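Local coordinates for macrophage receptor MARCO (Mus musculus, PDB 2OYA), which probably acts as a macrophage scavenger receptor that recognises ligands through its C-terminal cysteine-rich domain, where a basic and an acidic cluster both contribute, at residues A18-N23 with N84-H89; C30-D35 with H89-N94; N37-F42 with A97-S102; D67-R72 with N76-C81. All coordinates share one frame; numbering follows the deposited sequence. Where two conformers were deposited one is given.

Contact 1 (A18-N23 with N84-H89). With SO4 (sulfate ion), chain C.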
loop_
_atom_site.group_PDB
_atom_site.type_symbol
_atom_site.label_atom_id
_atom_site.label_comp_id
_atom_site.label_asym_id
_atom_site.label_seq_id
_atom_site.Cartn_x
_atom_site.Cartn_y
_atom_site.Cartn_z
ATOM N N ALA A 18 -2.427 3.011 2.855
ATOM C CA ALA A 18 -2.072 2.484 1.531
ATOM C C ALA A 18 -3.341 2.225 0.709
ATOM O O ALA A 18 -4.211 1.437 1.123
ATOM C CB ALA A 18 -1.246 1.191 1.666
ATOM N N GLU A 19 -3.439 2.876 -0.447
ATOM C CA GLU A 19 -4.582 2.638 -1.348
ATOM C C GLU A 19 -4.145 2.164 -2.717
ATOM O O GLU A 19 -3.032 2.431 -3.137
ATOM C CB GLU A 19 -5.492 3.874 -1.438
ATOM C CG GLU A 19 -6.129 4.196 -0.079
ATOM C CD GLU A 19 -7.197 5.270 -0.130
ATOM O OE1 GLU A 19 -7.781 5.538 0.945
ATOM O OE2 GLU A 19 -7.471 5.827 -1.227
ATOM N N VAL A 20 -5.032 1.431 -3.391
ATOM C CA VAL A 20 -4.714 0.778 -4.650
ATOM C C VAL A 20 -5.881 1.009 -5.610
ATOM O O VAL A 20 -7.032 1.052 -5.183
ATOM C CB VAL A 20 -4.408 -0.748 -4.441
ATOM C CG1 VAL A 20 -5.629 -1.508 -3.889
ATOM C CG2 VAL A 20 -3.913 -1.397 -5.700
ATOM N N TYR A 21 -5.557 1.210 -6.888
ATOM C CA TYR A 21 -6.551 1.509 -7.913
ATOM C C TYR A 21 -6.836 0.244 -8.730
ATOM O O TYR A 21 -5.955 -0.273 -9.443
ATOM C CB TYR A 21 -6.038 2.647 -8.810
ATOM C CG TYR A 21 -7.099 3.251 -9.693
ATOM C CD1 TYR A 21 -8.034 4.169 -9.182
ATOM C CD2 TYR A 21 -7.175 2.916 -11.042
ATOM C CE1 TYR A 21 -9.019 4.727 -10.007
ATOM C CE2 TYR A 21 -8.152 3.476 -11.873
ATOM C CZ TYR A 21 -9.058 4.379 -11.355
ATOM O OH TYR A 21 -10.035 4.932 -12.177
ATOM N N TYR A 22 -8.057 -0.268 -8.609
ATOM C CA TYR A 22 -8.437 -1.525 -9.253
ATOM C C TYR A 22 -9.899 -1.393 -9.680
ATOM O O TYR A 22 -10.704 -0.758 -8.992
ATOM C CB TYR A 22 -8.238 -2.680 -8.268
ATOM C CG TYR A 22 -8.751 -4.025 -8.716
ATOM C CD1 TYR A 22 -7.916 -4.914 -9.396
ATOM C CD2 TYR A 22 -10.060 -4.424 -8.426
ATOM C CE1 TYR A 22 -8.387 -6.183 -9.800
ATOM C CE2 TYR A 22 -10.545 -5.661 -8.828
ATOM C CZ TYR A 22 -9.701 -6.538 -9.508
ATOM O OH TYR A 22 -10.189 -7.772 -9.876
ATOM N N ASN A 23 -10.234 -1.987 -10.822
ATOM C CA ASN A 23 -11.573 -1.845 -11.400
ATOM C C ASN A 23 -12.085 -0.409 -11.386
ATOM O O ASN A 23 -13.247 -0.146 -11.054
ATOM C CB ASN A 23 -12.585 -2.802 -10.742
ATOM C CG ASN A 23 -13.770 -3.095 -11.660
ATOM O OD1 ASN A 23 -13.627 -3.115 -12.890
ATOM N ND2 ASN A 23 -14.937 -3.312 -11.071
ATOM N N ASN A 84 -4.838 -12.574 -1.465
ATOM C CA ASN A 84 -6.197 -13.036 -1.753
ATOM C C ASN A 84 -6.604 -12.576 -3.153
ATOM O O ASN A 84 -6.000 -11.646 -3.702
ATOM C CB ASN A 84 -7.204 -12.474 -0.738
ATOM C CG ASN A 84 -7.312 -13.295 0.546
ATOM O OD1 ASN A 84 -8.243 -13.085 1.341
ATOM N ND2 ASN A 84 -6.383 -14.215 0.763
ATOM N N SER A 85 -7.625 -13.218 -3.726
ATOM C CA SER A 85 -8.312 -12.697 -4.908
ATOM C C SER A 85 -8.619 -11.211 -4.657
ATOM O O SER A 85 -8.935 -10.840 -3.534
ATOM C CB SER A 85 -9.632 -13.446 -5.128
ATOM O OG SER A 85 -9.426 -14.801 -5.438
ATOM N N TRP A 86 -8.508 -10.373 -5.692
ATOM C CA TRP A 86 -8.863 -8.963 -5.564
ATOM C C TRP A 86 -10.311 -8.847 -5.105
ATOM O O TRP A 86 -11.205 -9.503 -5.672
ATOM C CB TRP A 86 -8.700 -8.240 -6.887
ATOM C CG TRP A 86 -7.279 -8.027 -7.333
ATOM C CD1 TRP A 86 -6.512 -8.873 -8.098
ATOM C CD2 TRP A 86 -6.472 -6.882 -7.070
ATOM N NE1 TRP A 86 -5.264 -8.329 -8.308
ATOM C CE2 TRP A 86 -5.215 -7.101 -7.694
ATOM C CE3 TRP A 86 -6.679 -5.687 -6.356
ATOM C CZ2 TRP A 86 -4.183 -6.164 -7.644
ATOM C CZ3 TRP A 86 -5.637 -4.741 -6.317
ATOM C CH2 TRP A 86 -4.413 -4.995 -6.957
ATOM N N GLY A 87 -10.523 -8.050 -4.059
ATOM C CA GLY A 87 -11.838 -7.801 -3.497
ATOM C C GLY A 87 -12.364 -8.868 -2.547
ATOM O O GLY A 87 -13.452 -8.702 -1.986
ATOM N N ASN A 88 -11.613 -9.961 -2.385
ATOM C CA ASN A 88 -11.949 -11.041 -1.436
ATOM C C ASN A 88 -11.327 -10.787 -0.064
ATOM O O ASN A 88 -10.128 -10.980 0.114
ATOM C CB ASN A 88 -11.498 -12.407 -1.997
ATOM C CG ASN A 88 -11.782 -13.589 -1.045
ATOM O OD1 ASN A 88 -11.029 -14.560 -1.021
ATOM N ND2 ASN A 88 -12.867 -13.515 -0.289
ATOM N N HIS A 89 -12.149 -10.349 0.892
ATOM C CA HIS A 89 -11.673 -10.032 2.249
ATOM C C HIS A 89 -12.750 -10.333 3.298
ATOM O O HIS A 89 -13.928 -10.459 2.975
ATOM C CB HIS A 89 -11.289 -8.543 2.333
ATOM C CG HIS A 89 -12.468 -7.624 2.219
ATOM N ND1 HIS A 89 -13.195 -7.218 3.315
ATOM C CD2 HIS A 89 -13.099 -7.110 1.137
ATOM C CE1 HIS A 89 -14.202 -6.460 2.917
ATOM N NE2 HIS A 89 -14.166 -6.383 1.598
HETATM S S SO4 C . -7.662 -12.581 -8.980
HETATM O O1 SO4 C . -8.530 -11.656 -8.220
HETATM O O2 SO4 C . -6.520 -13.016 -8.174
HETATM O O3 SO4 C . -8.460 -13.739 -9.376
HETATM O O4 SO4 C . -7.193 -11.921 -10.194
#
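On strand 17-22, an outermost strand of the mixed sheet, Tyr-22 lays its phenol ring over the indole of Trp-86, which comes from the long loop between strands 64-66 and 98-101. The rings form an offset stack: the centroids of the Tyr-22 ring and the five-membered ring of Trp-86 are 4.2 Å apart and the planes only 4° from parallel. The shift sets Tyr-22 CE1 3.3 Å from Trp-86 CG, while Tyr-22 CD1 lies above the CD2-CE3 bond of Trp-86, at the rim of the six-membered ring. Near the hydroxyl end, Trp-86 CB makes a CH-pi contact, 3.7 Å from the centroid of the Tyr-22 ring. Within this scavenger receptor cysteine-rich (SRCR) fold the pair belongs to a larger aromatic group: Trp-65 of strand 64-66 meets Tyr-22 edge-to-face, and Trp-79 packs against Trp-86. Val-20, two residues back on the strand, comes in at the indole edge, with Val-20 CG2 3.8 Å from Trp-86 CZ3. Trp-86 itself sits in a type II turn from Ser-85 to Asn-88, and Gly-87 supplies the positive phi. Trp-86 N donates to O1 of a sulfate, probably a crystallisation additive, at 2.8 Å and 149°.

Contact 2 (C30-D35 with H89-N94). With SO4 (sulfate ion), chain D.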
loop_
_atom_site.group_PDB
_atom_site.type_symbol
_atom_site.label_atom_id
_atom_site.label_comp_id
_atom_site.label_asym_id
_atom_site.label_seq_id
_atom_site.Cartn_x
_atom_site.Cartn_y
_atom_site.Cartn_z
ATOM N N CYS A 30 -6.596 -4.491 3.426
ATOM C CA CYS A 30 -6.728 -5.001 4.788
ATOM C C CYS A 30 -5.357 -5.330 5.394
ATOM O O CYS A 30 -4.457 -5.806 4.686
ATOM C CB CYS A 30 -7.653 -6.221 4.816
ATOM S SG CYS A 30 -7.989 -6.757 6.510
ATOM N N ASP A 31 -5.188 -5.081 6.693
ATOM C CA ASP A 31 -3.866 -5.267 7.303
ATOM C C ASP A 31 -3.519 -6.735 7.668
ATOM O O ASP A 31 -2.451 -6.997 8.246
ATOM C CB ASP A 31 -3.655 -4.329 8.478
ATOM C CG ASP A 31 -4.467 -4.733 9.715
ATOM O OD1 ASP A 31 -5.197 -5.750 9.657
ATOM O OD2 ASP A 31 -4.349 -4.027 10.749
ATOM N N ASP A 32 -4.412 -7.672 7.325
ATOM C CA ASP A 32 -4.153 -9.099 7.571
ATOM C C ASP A 32 -2.863 -9.496 6.857
ATOM O O ASP A 32 -2.797 -9.413 5.631
ATOM C CB ASP A 32 -5.286 -9.981 7.025
ATOM C CG ASP A 32 -6.619 -9.787 7.738
ATOM O OD1 ASP A 32 -6.657 -9.292 8.890
ATOM O OD2 ASP A 32 -7.646 -10.169 7.126
ATOM N N ASP A 33 -1.854 -9.932 7.620
ATOM C CA ASP A 33 -0.532 -10.366 7.051
ATOM C C ASP A 33 0.272 -9.233 6.407
ATOM O O ASP A 33 1.267 -9.485 5.738
ATOM C CB ASP A 33 -0.669 -11.494 5.999
ATOM C CG ASP A 33 -1.267 -12.770 6.554
ATOM O OD1 ASP A 33 -1.078 -13.072 7.758
ATOM O OD2 ASP A 33 -1.906 -13.488 5.742
ATOM N N TRP A 34 -0.160 -7.987 6.602
ATOM C CA TRP A 34 0.513 -6.834 6.006
ATOM C C TRP A 34 1.788 -6.591 6.794
ATOM O O TRP A 34 1.742 -6.320 7.991
ATOM C CB TRP A 34 -0.398 -5.614 6.040
ATOM C CG TRP A 34 0.168 -4.363 5.425
ATOM C CD1 TRP A 34 0.627 -3.248 6.081
ATOM C CD2 TRP A 34 0.293 -4.089 4.025
ATOM N NE1 TRP A 34 1.031 -2.297 5.171
ATOM C CE2 TRP A 34 0.837 -2.788 3.902
ATOM C CE3 TRP A 34 -0.000 -4.822 2.860
ATOM C CZ2 TRP A 34 1.108 -2.199 2.651
ATOM C CZ3 TRP A 34 0.261 -4.235 1.612
ATOM C CH2 TRP A 34 0.818 -2.932 1.525
ATOM N N ASP A 35 2.930 -6.725 6.126
ATOM C CA ASP A 35 4.207 -6.653 6.837
ATOM C C ASP A 35 5.209 -5.716 6.130
ATOM O O ASP A 35 4.871 -5.097 5.138
ATOM C CB ASP A 35 4.764 -8.071 7.110
ATOM C CG ASP A 35 5.191 -8.803 5.856
ATOM O OD1 ASP A 35 5.450 -10.025 5.958
ATOM O OD2 ASP A 35 5.270 -8.179 4.769
ATOM N N HIS A 89 -12.149 -10.349 0.892
ATOM C CA HIS A 89 -11.673 -10.032 2.249
ATOM C C HIS A 89 -12.750 -10.333 3.298
ATOM O O HIS A 89 -13.928 -10.459 2.975
ATOM C CB HIS A 89 -11.289 -8.543 2.333
ATOM C CG HIS A 89 -12.468 -7.624 2.219
ATOM N ND1 HIS A 89 -13.195 -7.218 3.315
ATOM C CD2 HIS A 89 -13.099 -7.110 1.137
ATOM C CE1 HIS A 89 -14.202 -6.460 2.917
ATOM N NE2 HIS A 89 -14.166 -6.383 1.598
ATOM N N ASN A 90 -12.342 -10.435 4.556
ATOM C CA ASN A 90 -13.307 -10.428 5.648
ATOM C C ASN A 90 -12.919 -9.321 6.622
ATOM O O ASN A 90 -12.653 -9.575 7.797
ATOM C CB ASN A 90 -13.375 -11.799 6.324
ATOM C CG ASN A 90 -12.008 -12.307 6.802
ATOM O OD1 ASN A 90 -10.961 -11.667 6.601
ATOM N ND2 ASN A 90 -12.021 -13.476 7.447
ATOM N N CYS A 91 -12.861 -8.093 6.101
ATOM C CA CYS A 91 -12.335 -6.948 6.842
ATOM C C CYS A 91 -13.286 -5.760 6.848
ATOM O O CYS A 91 -14.252 -5.698 6.065
ATOM C CB CYS A 91 -11.009 -6.483 6.232
ATOM S SG CYS A 91 -9.749 -7.777 6.288
ATOM N N VAL A 92 -12.972 -4.808 7.724
ATOM C CA VAL A 92 -13.638 -3.499 7.736
ATOM C C VAL A 92 -12.553 -2.427 7.622
ATOM O O VAL A 92 -11.352 -2.744 7.776
ATOM C CB VAL A 92 -14.499 -3.303 9.005
ATOM C CG1 VAL A 92 -15.623 -4.317 9.049
ATOM C CG2 VAL A 92 -13.653 -3.412 10.268
ATOM N N HIS A 93 -12.952 -1.176 7.377
ATOM C CA HIS A 93 -11.963 -0.124 7.133
ATOM C C HIS A 93 -11.153 0.281 8.359
ATOM O O HIS A 93 -10.089 0.857 8.208
ATOM C CB HIS A 93 -12.569 1.108 6.454
ATOM C CG HIS A 93 -12.887 0.886 5.006
ATOM N ND1 HIS A 93 -11.920 0.895 4.021
ATOM C CD2 HIS A 93 -14.061 0.627 4.383
ATOM C CE1 HIS A 93 -12.488 0.667 2.849
ATOM N NE2 HIS A 93 -13.788 0.497 3.040
ATOM N N ASN A 94 -11.607 -0.066 9.561
ATOM C CA ASN A 94 -10.744 0.097 10.752
ATOM C C ASN A 94 -9.422 -0.696 10.650
ATOM O O ASN A 94 -8.447 -0.384 11.340
ATOM C CB ASN A 94 -11.500 -0.296 12.035
ATOM C CG ASN A 94 -12.292 0.867 12.640
ATOM O OD1 ASN A 94 -12.010 2.041 12.375
ATOM N ND2 ASN A 94 -13.304 0.542 13.434
HETATM S S SO4 D . -16.321 0.634 7.568
HETATM O O1 SO4 D . -16.779 1.500 6.476
HETATM O O2 SO4 D . -15.391 1.398 8.395
HETATM O O3 SO4 D . -17.469 0.275 8.403
HETATM O O4 SO4 D . -15.730 -0.620 7.102
#
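Just ahead of the disulfide that joins Cys-91 to Cys-30, His-89 turns back on its own chain: Cys-91 N donates to His-89 ND1 at 2.9 Å, almost in the imidazole plane, helping to hold the ring's rotation. Asn-90 follows, its amide plane nearly perpendicular to the carboxylate of Asp-32, with Asn-90 OD1 3.7 Å from Asp-32 OD2. At Cys-91 the chain is covalently tied, Cys-91 SG to Cys-30 SG being 2.0 Å with a left-handed chi3 of -80°. A trans chi1 (-173°) points the sulfur of Cys-30 across to Cys-91. Asp-32 OD2 also lies 3.3 Å from Cys-91 SG; Asp-32 has two modelled conformers, so both of its approaches are tentative. Val-92 turns away, and His-93 N donates a nearly straight 2.8 Å bond to O4 of a second sulfate. The aspartates of 30-35 are consistent with an acidic cluster of the kind implicated in ligand recognition here. Cys-30 continues from strand 25-29, and the disulfide rests on Ile-64 of strand 64-66. After Cys-30 the type II turn from Asp-31 to Trp-34 leads to Asp-35, the N-cap of helix 36-45, while Trp-34 NE1 reaches Gly-98 O on strand 98-101.

Contact 3 (N37-F42 with A97-S102)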
loop_
_atom_site.group_PDB
_atom_site.type_symbol
_atom_site.label_atom_id
_atom_site.label_comp_id
_atom_site.label_asym_id
_atom_site.label_seq_id
_atom_site.Cartn_x
_atom_site.Cartn_y
_atom_site.Cartn_z
ATOM N N ASN A 37 7.730 -6.278 4.282
ATOM C CA ASN A 37 8.018 -6.708 2.904
ATOM C C ASN A 37 6.951 -6.171 1.968
ATOM O O ASN A 37 7.264 -5.618 0.912
ATOM C CB ASN A 37 8.110 -8.237 2.793
ATOM C CG ASN A 37 9.384 -8.791 3.405
ATOM O OD1 ASN A 37 10.404 -8.104 3.494
ATOM N ND2 ASN A 37 9.325 -10.040 3.842
ATOM N N ASP A 38 5.690 -6.294 2.388
ATOM C CA ASP A 38 4.571 -5.734 1.610
ATOM C C ASP A 38 4.673 -4.213 1.496
ATOM O O ASP A 38 4.490 -3.641 0.409
ATOM C CB ASP A 38 3.265 -6.080 2.313
ATOM C CG ASP A 38 3.066 -7.563 2.460
ATOM O OD1 ASP A 38 3.489 -8.299 1.548
ATOM O OD2 ASP A 38 2.493 -7.985 3.482
ATOM N N ALA A 39 4.955 -3.568 2.636
ATOM C CA ALA A 39 5.105 -2.112 2.710
ATOM C C ALA A 39 6.228 -1.623 1.774
ATOM O O ALA A 39 6.087 -0.596 1.100
ATOM C CB ALA A 39 5.402 -1.684 4.148
ATOM N N THR A 40 7.344 -2.354 1.762
ATOM C CA THR A 40 8.481 -2.016 0.899
ATOM C C THR A 40 8.081 -2.131 -0.573
ATOM O O THR A 40 8.439 -1.273 -1.375
ATOM C CB THR A 40 9.720 -2.874 1.245
ATOM O OG1 THR A 40 10.137 -2.548 2.580
ATOM C CG2 THR A 40 10.896 -2.619 0.292
ATOM N N VAL A 41 7.348 -3.185 -0.935
ATOM C CA VAL A 41 6.889 -3.294 -2.328
ATOM C C VAL A 41 5.972 -2.132 -2.701
ATOM O O VAL A 41 6.164 -1.491 -3.745
ATOM C CB VAL A 41 6.233 -4.656 -2.647
ATOM C CG1 VAL A 41 5.684 -4.654 -4.071
ATOM C CG2 VAL A 41 7.253 -5.755 -2.470
ATOM N N PHE A 42 5.010 -1.837 -1.831
ATOM C CA PHE A 42 4.084 -0.732 -2.076
ATOM C C PHE A 42 4.860 0.572 -2.237
ATOM O O PHE A 42 4.643 1.307 -3.200
ATOM C CB PHE A 42 3.075 -0.627 -0.916
ATOM C CG PHE A 42 2.134 0.545 -1.026
ATOM C CD1 PHE A 42 0.866 0.377 -1.580
ATOM C CD2 PHE A 42 2.509 1.816 -0.566
ATOM C CE1 PHE A 42 -0.017 1.468 -1.685
ATOM C CE2 PHE A 42 1.645 2.908 -0.677
ATOM C CZ PHE A 42 0.370 2.725 -1.243
ATOM N N ALA A 97 -4.665 -0.997 6.122
ATOM C CA ALA A 97 -3.226 -0.981 6.293
ATOM C C ALA A 97 -2.654 0.388 5.921
ATOM O O ALA A 97 -3.143 1.057 5.007
ATOM C CB ALA A 97 -2.597 -2.061 5.422
ATOM N N GLY A 98 -1.614 0.795 6.635
ATOM C CA GLY A 98 -0.858 1.984 6.265
ATOM C C GLY A 98 0.616 1.676 6.016
ATOM O O GLY A 98 1.081 0.542 6.198
ATOM N N VAL A 99 1.335 2.706 5.600
ATOM C CA VAL A 99 2.758 2.592 5.306
ATOM C C VAL A 99 3.469 3.844 5.790
ATOM O O VAL A 99 2.876 4.933 5.813
ATOM C CB VAL A 99 3.037 2.423 3.771
ATOM C CG1 VAL A 99 2.475 1.104 3.261
ATOM C CG2 VAL A 99 2.496 3.611 2.955
ATOM N N GLU A 100 4.733 3.678 6.181
ATOM C CA GLU A 100 5.680 4.782 6.304
ATOM C C GLU A 100 6.753 4.498 5.238
ATOM O O GLU A 100 7.549 3.570 5.384
ATOM C CB GLU A 100 6.322 4.821 7.701
ATOM C CG GLU A 100 7.275 6.020 7.886
ATOM C CD GLU A 100 8.134 5.914 9.141
ATOM O OE1 GLU A 100 7.843 6.621 10.121
ATOM O OE2 GLU A 100 9.086 5.105 9.143
ATOM N N CYS A 101 6.715 5.253 4.142
ATOM C CA CYS A 101 7.696 5.113 3.070
ATOM C C CYS A 101 8.827 6.083 3.281
ATOM O O CYS A 101 8.603 7.207 3.713
ATOM C CB CYS A 101 7.071 5.418 1.704
ATOM S SG CYS A 101 5.634 4.419 1.252
ATOM N N SER A 102 10.042 5.658 2.945
ATOM C CA SER A 102 11.213 6.539 3.024
ATOM C C SER A 102 12.253 6.117 1.996
ATOM O O SER A 102 12.149 5.028 1.430
ATOM C CB SER A 102 11.800 6.525 4.441
ATOM O OG SER A 102 12.328 5.249 4.740
ATOM O OXT SER A 102 13.202 6.859 1.709
#
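Phe-42 places CG anti to its backbone N (chi1 176°), which swings the ring out from the helix to Val-99 on the strand. Val-99 in turn has CG1 beside its backbone N and CG2 between N and the carbonyl carbon, presenting both methyls to the helix. The ring and the valine cross at about a right angle. The CE2-CD2 side of the Phe-42 ring does the touching: Phe-42 CE2 is 3.8 Å from Val-99 CG2, and Phe-42 CD2 is 3.9 Å from Val-99 CG1. One turn back, Ala-39 offers only its methyl, Ala-39 CB lying 4.1 Å from Val-99 CG1, and here the two backbones come nearest. Cys-101 SG approaches the phenyl ring at its edge, near the plane, a looser 4.5 Å from Phe-42 CD2. The contact is wholly apolar and buried, part of the packing of helix 36-45 on the antiparallel sheet of this SRCR domain; the axes of segments 37-42 and 98-101 approach to 8.5 Å at 65°. The disulfide from Cys-101 to Cys-43 bonds the same helix to the same strand. Strand 98-101 is the middle one of the antiparallel sheet, between 14-15 and 51-54, and Ala-18 of strand 17-22 packs against both Phe-42 and Val-99.

Contact 4 (D67-R72 with N76-C81)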
loop_
_atom_site.group_PDB
_atom_site.type_symbol
_atom_site.label_atom_id
_atom_site.label_comp_id
_atom_site.label_asym_id
_atom_site.label_seq_id
_atom_site.Cartn_x
_atom_site.Cartn_y
_atom_site.Cartn_z
ATOM N N ASP A 67 -6.264 -8.237 0.552
ATOM C CA ASP A 67 -6.219 -8.861 1.874
ATOM C C ASP A 67 -5.194 -9.997 1.792
ATOM O O ASP A 67 -4.938 -10.545 0.703
ATOM C CB ASP A 67 -7.612 -9.399 2.252
ATOM C CG ASP A 67 -7.713 -9.846 3.700
ATOM O OD1 ASP A 67 -6.827 -9.510 4.498
ATOM O OD2 ASP A 67 -8.731 -10.500 4.052
ATOM N N ASN A 68 -4.587 -10.314 2.932
ATOM C CA ASN A 68 -3.560 -11.356 3.026
ATOM C C ASN A 68 -2.459 -11.200 1.989
ATOM O O ASN A 68 -2.046 -12.172 1.353
ATOM C CB ASN A 68 -4.202 -12.751 2.967
ATOM C CG ASN A 68 -5.291 -12.914 3.998
ATOM O OD1 ASN A 68 -6.470 -13.034 3.660
ATOM N ND2 ASN A 68 -4.914 -12.842 5.269
ATOM N N VAL A 69 -1.983 -9.957 1.829
ATOM C CA VAL A 69 -0.850 -9.707 0.945
ATOM C C VAL A 69 0.402 -10.367 1.536
ATOM O O VAL A 69 0.726 -10.160 2.712
ATOM C CB VAL A 69 -0.621 -8.198 0.724
ATOM C CG1 VAL A 69 0.525 -7.956 -0.270
ATOM C CG2 VAL A 69 -1.920 -7.525 0.228
ATOM N N ASN A 70 1.085 -11.162 0.712
ATOM C CA ASN A 70 2.285 -11.876 1.137
ATOM C C ASN A 70 3.423 -11.738 0.130
ATOM O O ASN A 70 3.809 -12.704 -0.521
ATOM C CB ASN A 70 1.956 -13.346 1.397
ATOM C CG ASN A 70 1.358 -13.569 2.764
ATOM O OD1 ASN A 70 2.074 -13.616 3.767
ATOM N ND2 ASN A 70 0.038 -13.716 2.819
ATOM N N CYS A 71 3.950 -10.521 0.012
ATOM C CA CYS A 71 5.072 -10.241 -0.893
ATOM C C CYS A 71 6.341 -10.863 -0.334
ATOM O O CYS A 71 6.503 -10.960 0.888
ATOM C CB CYS A 71 5.315 -8.735 -1.022
ATOM S SG CYS A 71 3.914 -7.785 -1.691
ATOM N N ARG A 72 7.235 -11.240 -1.242
ATOM C CA ARG A 72 8.590 -11.659 -0.884
ATOM C C ARG A 72 9.396 -10.447 -0.424
ATOM O O ARG A 72 10.284 -10.572 0.414
ATOM C CB ARG A 72 9.290 -12.320 -2.074
ATOM C CG ARG A 72 8.665 -13.644 -2.527
ATOM C CD ARG A 72 9.286 -14.124 -3.848
ATOM N NE ARG A 72 8.850 -13.381 -5.040
ATOM C CZ ARG A 72 7.669 -13.529 -5.644
ATOM N NH1 ARG A 72 6.759 -14.377 -5.163
ATOM N NH2 ARG A 72 7.381 -12.817 -6.731
ATOM N N ASN A 76 8.472 -5.673 -7.897
ATOM C CA ASN A 76 8.411 -4.281 -8.356
ATOM C C ASN A 76 7.014 -3.705 -8.214
ATOM O O ASN A 76 6.829 -2.497 -8.288
ATOM C CB ASN A 76 8.888 -4.146 -9.802
ATOM C CG ASN A 76 10.331 -4.582 -9.974
ATOM O OD1 ASN A 76 10.631 -5.435 -10.812
ATOM N ND2 ASN A 76 11.229 -4.018 -9.155
ATOM N N SER A 77 6.051 -4.596 -7.979
ATOM C CA SER A 77 4.653 -4.243 -7.926
ATOM C C SER A 77 3.888 -5.175 -6.986
ATOM O O SER A 77 4.194 -6.374 -6.897
ATOM C CB SER A 77 4.092 -4.368 -9.351
ATOM O OG SER A 77 2.689 -4.310 -9.375
ATOM N N LEU A 78 2.876 -4.635 -6.301
ATOM C CA LEU A 78 1.949 -5.485 -5.516
ATOM C C LEU A 78 1.199 -6.469 -6.397
ATOM O O LEU A 78 0.713 -7.507 -5.924
ATOM C CB LEU A 78 0.914 -4.645 -4.762
ATOM C CG LEU A 78 1.352 -3.899 -3.503
ATOM C CD1 LEU A 78 0.153 -3.174 -2.881
ATOM C CD2 LEU A 78 1.975 -4.840 -2.489
ATOM N N TRP A 79 1.078 -6.126 -7.677
ATOM C CA TRP A 79 0.406 -7.007 -8.623
ATOM C C TRP A 79 1.188 -8.331 -8.744
ATOM O O TRP A 79 0.604 -9.373 -9.030
ATOM C CB TRP A 79 0.224 -6.310 -9.984
ATOM C CG TRP A 79 -1.063 -5.478 -10.123
ATOM C CD1 TRP A 79 -2.121 -5.746 -10.955
ATOM C CD2 TRP A 79 -1.386 -4.233 -9.458
ATOM N NE1 TRP A 79 -3.087 -4.754 -10.838
ATOM C CE2 TRP A 79 -2.665 -3.826 -9.921
ATOM C CE3 TRP A 79 -0.728 -3.440 -8.499
ATOM C CZ2 TRP A 79 -3.302 -2.652 -9.470
ATOM C CZ3 TRP A 79 -1.366 -2.271 -8.043
ATOM C CH2 TRP A 79 -2.642 -1.890 -8.544
ATOM N N ASP A 80 2.500 -8.284 -8.493
ATOM C CA ASP A 80 3.349 -9.493 -8.529
ATOM C C ASP A 80 3.350 -10.287 -7.224
ATOM O O ASP A 80 3.890 -11.399 -7.169
ATOM C CB ASP A 80 4.787 -9.136 -8.894
ATOM C CG ASP A 80 4.925 -8.689 -10.321
ATOM O OD1 ASP A 80 4.422 -9.385 -11.231
ATOM O OD2 ASP A 80 5.527 -7.631 -10.534
ATOM N N CYS A 81 2.739 -9.733 -6.175
ATOM C CA CYS A 81 2.694 -10.428 -4.890
ATOM C C CYS A 81 1.577 -11.424 -4.776
ATOM O O CYS A 81 0.487 -11.216 -5.301
ATOM C CB CYS A 81 2.547 -9.441 -3.747
ATOM S SG CYS A 81 3.894 -8.312 -3.662
#
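Cys-71 and Cys-81 close a short disulfide loop of the SRCR domain, in the long connection between strands 64-66 and 98-101. Both sulfurs stand anti to their own carbonyl carbons, and the bond from Cys-71 SG to Cys-81 SG, 2.0 Å, twists with a right-handed chi3 of 104°. Leu-78 packs against this bridge. Its chi2 (-178°) puts CD1 anti to CA and turns the other methyl to the disulfide, Leu-78 CD2 lying 3.6 Å from Cys-71 SG. The same methyl meets Val-69, whose CG1 is anti to the backbone N (chi1 -177°); Val-69 CG1 is 4.1 Å from Leu-78 CD2, the two side chains crossing at about a right angle. Val-69 CG1 also lies 4.3 Å from Cys-81 CB. This apolar cluster is buried against helix 36-45 and strand 25-29: Cys-71 touches Val-41, Leu-78 touches Phe-42, and both Val-69 and Leu-78 rest on Ile-29. Leu-78 opens the 3-10 segment 78-80, where Ser-77 OG accepts from Trp-79 N (3.0 Å) in an ST turn. Toward the surface, Arg-72 bends at chi3 and curls back over the loop; its guanidinium remains well apart from the Asp-80 carboxylate, but Arg-72 NH2 comes within 3.8 Å of the backbone Asp-80 O.

From the N terminus, the first segment to take part is on strand 17-22, and contact 1 closes a loop of some sixty residues by joining it to 84-89. Residues 30-35, after strand 25-29, then pair with 89-94 in contact 2, and helix residues 37-42 pair with the C-terminal strand in contact 3. First and second segments come in the same order, so these three cross one another; contacts 1 and 2 share His-89. Contact 4 nests inside all three loops. It reaches contact 3 through the hydrogen bond from Cys-71 N to Asp-38 OD1, while Ala-18 N to Ala-97 O links strand 17-22 to the residue just before strand 98-101, tying the two sheets beside the helix.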